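Type III secretion system effector protein ExoU (Pseudomonas fluorescens, PDB 4QMK) is a type III secreted effector that binds phosphatidylinositol 4,5-bisphosphate through a membrane-localisation domain and probably hydrolyses phospholipids with a patatin-like domain. Local coordinates at residues A[580-583]-A[584-588]; A[588-591]-A[592-596]. All blocks are in the same frame, centred on the assembly; numbering follows the deposited sequence.

In the fold
Interactions 1 and 2 follow one another along the chain and share P588. Both lie in the ExoU C-terminal domain, which probably corresponds to the membrane-localising part. Interaction 1 is the last turn of helix 555-585 and its exit. Interaction 2 is the connecting loop and the first turn of helix 592-606. The first is the more buried and rests on backbone bonds, aliphatic contacts and a tyrosine pair. The centre of the second lies about 30 Å from the chain centre, that of the first about 23 Å. The second adds a bond between two side-chain amides. The two meet where Q590 NE2 probably donates to S584 O and where L585 packs on V595.

Interaction 1: A[580-583]-A[584-588]; sequences VIYP and SLYRP
Y582 and Y586 bring their rings together one turn apart, at the C-terminal end of helix 555-585. Two backbone bonds close this last turn. L585 N donates to I581 O at 2.8 Å, and Y586 N donates to Y582 O at 3.0 Å. Both are nearly straight. P583 sits within the turn and has no N-H to give, so the helix is kinked there. Y586 is the first residue to leave helical backbone angles.

The aromatic contact is oblique. The ring planes of Y582 and Y586 stand 44° apart, with centroids separated by 5.1 Å. The two side chains cross at about a right angle. CD1 of Y582 comes 3.4 Å from CD2 of Y586. The edge of the Y586 ring also lies against its partner's backbone, with CD2 of Y586 3.3 Å from Y582 O. The Y586 CG is anti to the carbonyl carbon (chi1 -67°), which lays the ring beside that of Y582.

The aliphatic contact is looser. CG2 of I581 reaches CB of L585 at 4.1 Å. I581 also packs on L598 and V602 of helix 592-606, while Y582 touches L257 of strand 254-260.

The polar group of S584 turns elsewhere. Its OG is hydrogen-bonded to T640 and Y625. The helix end is thus held by backbone bonds and apolar side chains, while the serine hydroxyl ties it to other parts of the fold.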
loop_
_atom_site.group_PDB
_atom_site.type_symbol
_atom_site.label_atom_id
_atom_site.label_comp_id
_atom_site.label_asym_id
_atom_site.label_seq_id
_atom_site.Cartn_x
_atom_site.Cartn_y
_atom_site.Cartn_z
ATOM N N VAL A 580 0.508 -22.644 -4.549
ATOM C CA VAL A 580 -0.124 -23.765 -3.917
ATOM C C VAL A 580 0.517 -25.106 -4.311
ATOM O O VAL A 580 0.865 -25.931 -3.447
ATOM C CB VAL A 580 -1.599 -23.818 -4.279
ATOM C CG1 VAL A 580 -2.221 -25.037 -3.632
ATOM C CG2 VAL A 580 -2.307 -22.577 -3.813
ATOM N N ILE A 581 0.742 -25.312 -5.593
ATOM C CA ILE A 581 1.337 -26.554 -6.004
ATOM C C ILE A 581 2.806 -26.677 -5.675
ATOM O O ILE A 581 3.221 -27.676 -5.050
ATOM C CB ILE A 581 1.103 -26.801 -7.454
ATOM C CG1 ILE A 581 -0.397 -27.053 -7.667
ATOM C CG2 ILE A 581 1.859 -28.030 -7.868
ATOM C CD1 ILE A 581 -0.788 -27.154 -9.122
ATOM N N TYR A 582 3.582 -25.659 -6.054
ATOM C CA TYR A 582 5.007 -25.651 -5.854
ATOM C C TYR A 582 5.433 -26.142 -4.434
ATOM O O TYR A 582 6.135 -27.101 -4.323
ATOM C CB TYR A 582 5.577 -24.287 -6.172
ATOM C CG TYR A 582 7.070 -24.198 -5.897
ATOM C CD1 TYR A 582 7.997 -24.782 -6.767
ATOM C CD2 TYR A 582 7.552 -23.625 -4.734
ATOM C CE1 TYR A 582 9.370 -24.758 -6.490
ATOM C CE2 TYR A 582 8.921 -23.603 -4.453
ATOM C CZ TYR A 582 9.818 -24.157 -5.347
ATOM O OH TYR A 582 11.156 -24.117 -5.110
ATOM N N PRO A 583 4.954 -25.518 -3.377
ATOM C CA PRO A 583 5.288 -25.968 -2.038
ATOM C C PRO A 583 4.927 -27.395 -1.687
ATOM O O PRO A 583 5.697 -27.991 -0.919
ATOM C CB PRO A 583 4.514 -25.048 -1.136
ATOM C CG PRO A 583 4.322 -23.853 -1.940
ATOM C CD PRO A 583 4.169 -24.297 -3.343
ATOM N N SER A 584 3.795 -27.927 -2.187
ATOM C CA SER A 584 3.410 -29.313 -1.889
ATOM C C SER A 584 4.274 -30.259 -2.681
ATOM O O SER A 584 4.743 -31.277 -2.183
ATOM C CB SER A 584 1.994 -29.627 -2.359
ATOM O OG SER A 584 0.995 -29.505 -1.364
ATOM N N LEU A 585 4.448 -29.923 -3.951
ATOM C CA LEU A 585 5.139 -30.796 -4.880
ATOM C C LEU A 585 6.561 -30.995 -4.479
ATOM O O LEU A 585 7.043 -32.095 -4.541
ATOM C CB LEU A 585 5.019 -30.208 -6.290
ATOM C CG LEU A 585 5.609 -30.974 -7.479
ATOM C CD1 LEU A 585 5.094 -32.379 -7.539
ATOM C CD2 LEU A 585 5.276 -30.250 -8.784
ATOM N N TYR A 586 7.222 -29.934 -4.016
ATOM C CA TYR A 586 8.615 -30.031 -3.592
ATOM C C TYR A 586 8.796 -30.201 -2.098
ATOM O O TYR A 586 9.852 -29.988 -1.577
ATOM C CB TYR A 586 9.377 -28.815 -4.084
ATOM C CG TYR A 586 9.442 -28.869 -5.567
ATOM C CD1 TYR A 586 10.305 -29.727 -6.221
ATOM C CD2 TYR A 586 8.578 -28.144 -6.317
ATOM C CE1 TYR A 586 10.330 -29.802 -7.602
ATOM C CE2 TYR A 586 8.596 -28.206 -7.696
ATOM C CZ TYR A 586 9.487 -29.031 -8.323
ATOM O OH TYR A 586 9.474 -29.076 -9.697
ATOM N N ARG A 587 7.742 -30.573 -1.415
ATOM C CA ARG A 587 7.814 -30.829 -0.004
ATOM C C ARG A 587 8.622 -32.148 0.166
ATOM O O ARG A 587 8.221 -33.188 -0.399
ATOM C CB ARG A 587 6.392 -31.040 0.532
ATOM C CG ARG A 587 6.224 -30.834 2.026
ATOM C CD ARG A 587 5.147 -31.733 2.633
ATOM N NE ARG A 587 5.830 -32.883 3.187
ATOM C CZ ARG A 587 5.312 -34.089 3.352
ATOM N NH1 ARG A 587 4.068 -34.375 2.947
ATOM N NH2 ARG A 587 6.077 -35.028 3.902
ATOM N N PRO A 588 9.750 -32.110 0.899
ATOM C CA PRO A 588 10.520 -33.334 1.247
ATOM C C PRO A 588 9.641 -34.420 1.867
ATOM O O PRO A 588 8.933 -34.154 2.841
ATOM C CB PRO A 588 11.515 -32.838 2.298
ATOM C CG PRO A 588 11.701 -31.407 1.985
ATOM C CD PRO A 588 10.421 -30.894 1.372
#

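Interaction 2: A[588-591]-A[592-596]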
loop_
_atom_site.group_PDB
_atom_site.type_symbol
_atom_site.label_atom_id
_atom_site.label_comp_id
_atom_site.label_asym_id
_atom_site.label_seq_id
_atom_site.Cartn_x
_atom_site.Cartn_y
_atom_site.Cartn_z
ATOM N N PRO A 588 9.750 -32.110 0.899
ATOM C CA PRO A 588 10.520 -33.334 1.247
ATOM C C PRO A 588 9.641 -34.420 1.867
ATOM O O PRO A 588 8.933 -34.154 2.841
ATOM C CB PRO A 588 11.515 -32.838 2.298
ATOM C CG PRO A 588 11.701 -31.407 1.985
ATOM C CD PRO A 588 10.421 -30.894 1.372
ATOM N N GLY A 589 9.633 -35.606 1.258
ATOM C CA GLY A 589 8.809 -36.737 1.752
ATOM C C GLY A 589 7.405 -36.908 1.156
ATOM O O GLY A 589 6.701 -37.857 1.471
ATOM N N GLN A 590 7.000 -35.997 0.293
ATOM C CA GLN A 590 5.674 -36.062 -0.338
ATOM C C GLN A 590 5.571 -37.340 -1.087
ATOM O O GLN A 590 6.392 -37.585 -1.975
ATOM C CB GLN A 590 5.531 -34.915 -1.339
ATOM C CG GLN A 590 4.226 -34.848 -2.019
ATOM C CD GLN A 590 3.175 -34.392 -1.074
ATOM O OE1 GLN A 590 2.354 -35.171 -0.586
ATOM N NE2 GLN A 590 3.169 -33.123 -0.818
ATOM N N PRO A 591 4.573 -38.161 -0.760
ATOM C CA PRO A 591 4.357 -39.431 -1.430
ATOM C C PRO A 591 4.188 -39.300 -2.931
ATOM O O PRO A 591 3.691 -38.314 -3.423
ATOM C CB PRO A 591 3.072 -39.943 -0.798
ATOM C CG PRO A 591 3.086 -39.370 0.561
ATOM C CD PRO A 591 3.640 -37.997 0.359
ATOM N N ALA A 592 4.592 -40.329 -3.625
ATOM C CA ALA A 592 4.685 -40.326 -5.043
ATOM C C ALA A 592 3.343 -40.075 -5.782
ATOM O O ALA A 592 3.357 -39.412 -6.822
ATOM C CB ALA A 592 5.340 -41.615 -5.517
ATOM N N ALA A 593 2.234 -40.615 -5.253
ATOM C CA ALA A 593 0.946 -40.474 -5.861
ATOM C C ALA A 593 0.525 -38.997 -5.856
ATOM O O ALA A 593 -0.063 -38.479 -6.831
ATOM C CB ALA A 593 -0.093 -41.375 -5.162
ATOM N N ASN A 594 0.849 -38.314 -4.772
ATOM C CA ASN A 594 0.593 -36.867 -4.670
ATOM C C ASN A 594 1.465 -36.073 -5.659
ATOM O O ASN A 594 1.014 -35.091 -6.229
ATOM C CB ASN A 594 0.834 -36.360 -3.228
ATOM C CG ASN A 594 -0.330 -36.647 -2.301
ATOM O OD1 ASN A 594 -1.413 -37.023 -2.738
ATOM N ND2 ASN A 594 -0.131 -36.414 -1.012
ATOM N N VAL A 595 2.709 -36.503 -5.866
ATOM C CA VAL A 595 3.604 -35.837 -6.856
ATOM C C VAL A 595 3.028 -35.988 -8.249
ATOM O O VAL A 595 2.961 -35.045 -9.035
ATOM C CB VAL A 595 5.054 -36.431 -6.763
ATOM C CG1 VAL A 595 5.947 -36.023 -7.902
ATOM C CG2 VAL A 595 5.677 -36.024 -5.445
ATOM N N GLU A 596 2.566 -37.184 -8.545
ATOM C CA GLU A 596 1.955 -37.490 -9.838
ATOM C C GLU A 596 0.684 -36.635 -10.028
ATOM O O GLU A 596 0.483 -36.049 -11.073
ATOM C CB GLU A 596 1.636 -38.970 -9.856
ATOM C CG GLU A 596 1.131 -39.555 -11.155
ATOM C CD GLU A 596 0.964 -41.082 -11.047
ATOM O OE1 GLU A 596 0.836 -41.623 -9.899
ATOM O OE2 GLU A 596 0.973 -41.754 -12.102
#
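Q590 and N594 join their side-chain amides across the N-terminus of helix 592-606, whose N-cap position is held by P591. N594 ND2 donates to Q590 OE1 at 2.8 Å, with an N-H...O angle of 161°. The acceptor lies close to the amide plane of N594. The donor, however, stands above the carbonyl plane of Q590 rather than on a lone pair. The two amide planes are 65° apart.

The backbone closes the first turn. V595 N donates to P591 O at 3.2 Å. Beside this bond, CG2 of V595 packs 3.9 Å from CG of Q590, and the two side chains run past each other in opposite directions.

A second shell fixes both amides. N594 ND2 also donates to the backbone O of R626. Q590 NE2 bonds to S584 O at the end of the preceding helix, and also to Y625 OH. Q590 therefore uses both ends of its amide, the oxygen toward the new helix and the nitrogen toward the old one and Y625. A bend in its chain at chi2 (72°) brings the amide alongside N594, where OE1 of Q590 also lies 3.3 Å from CB of N594.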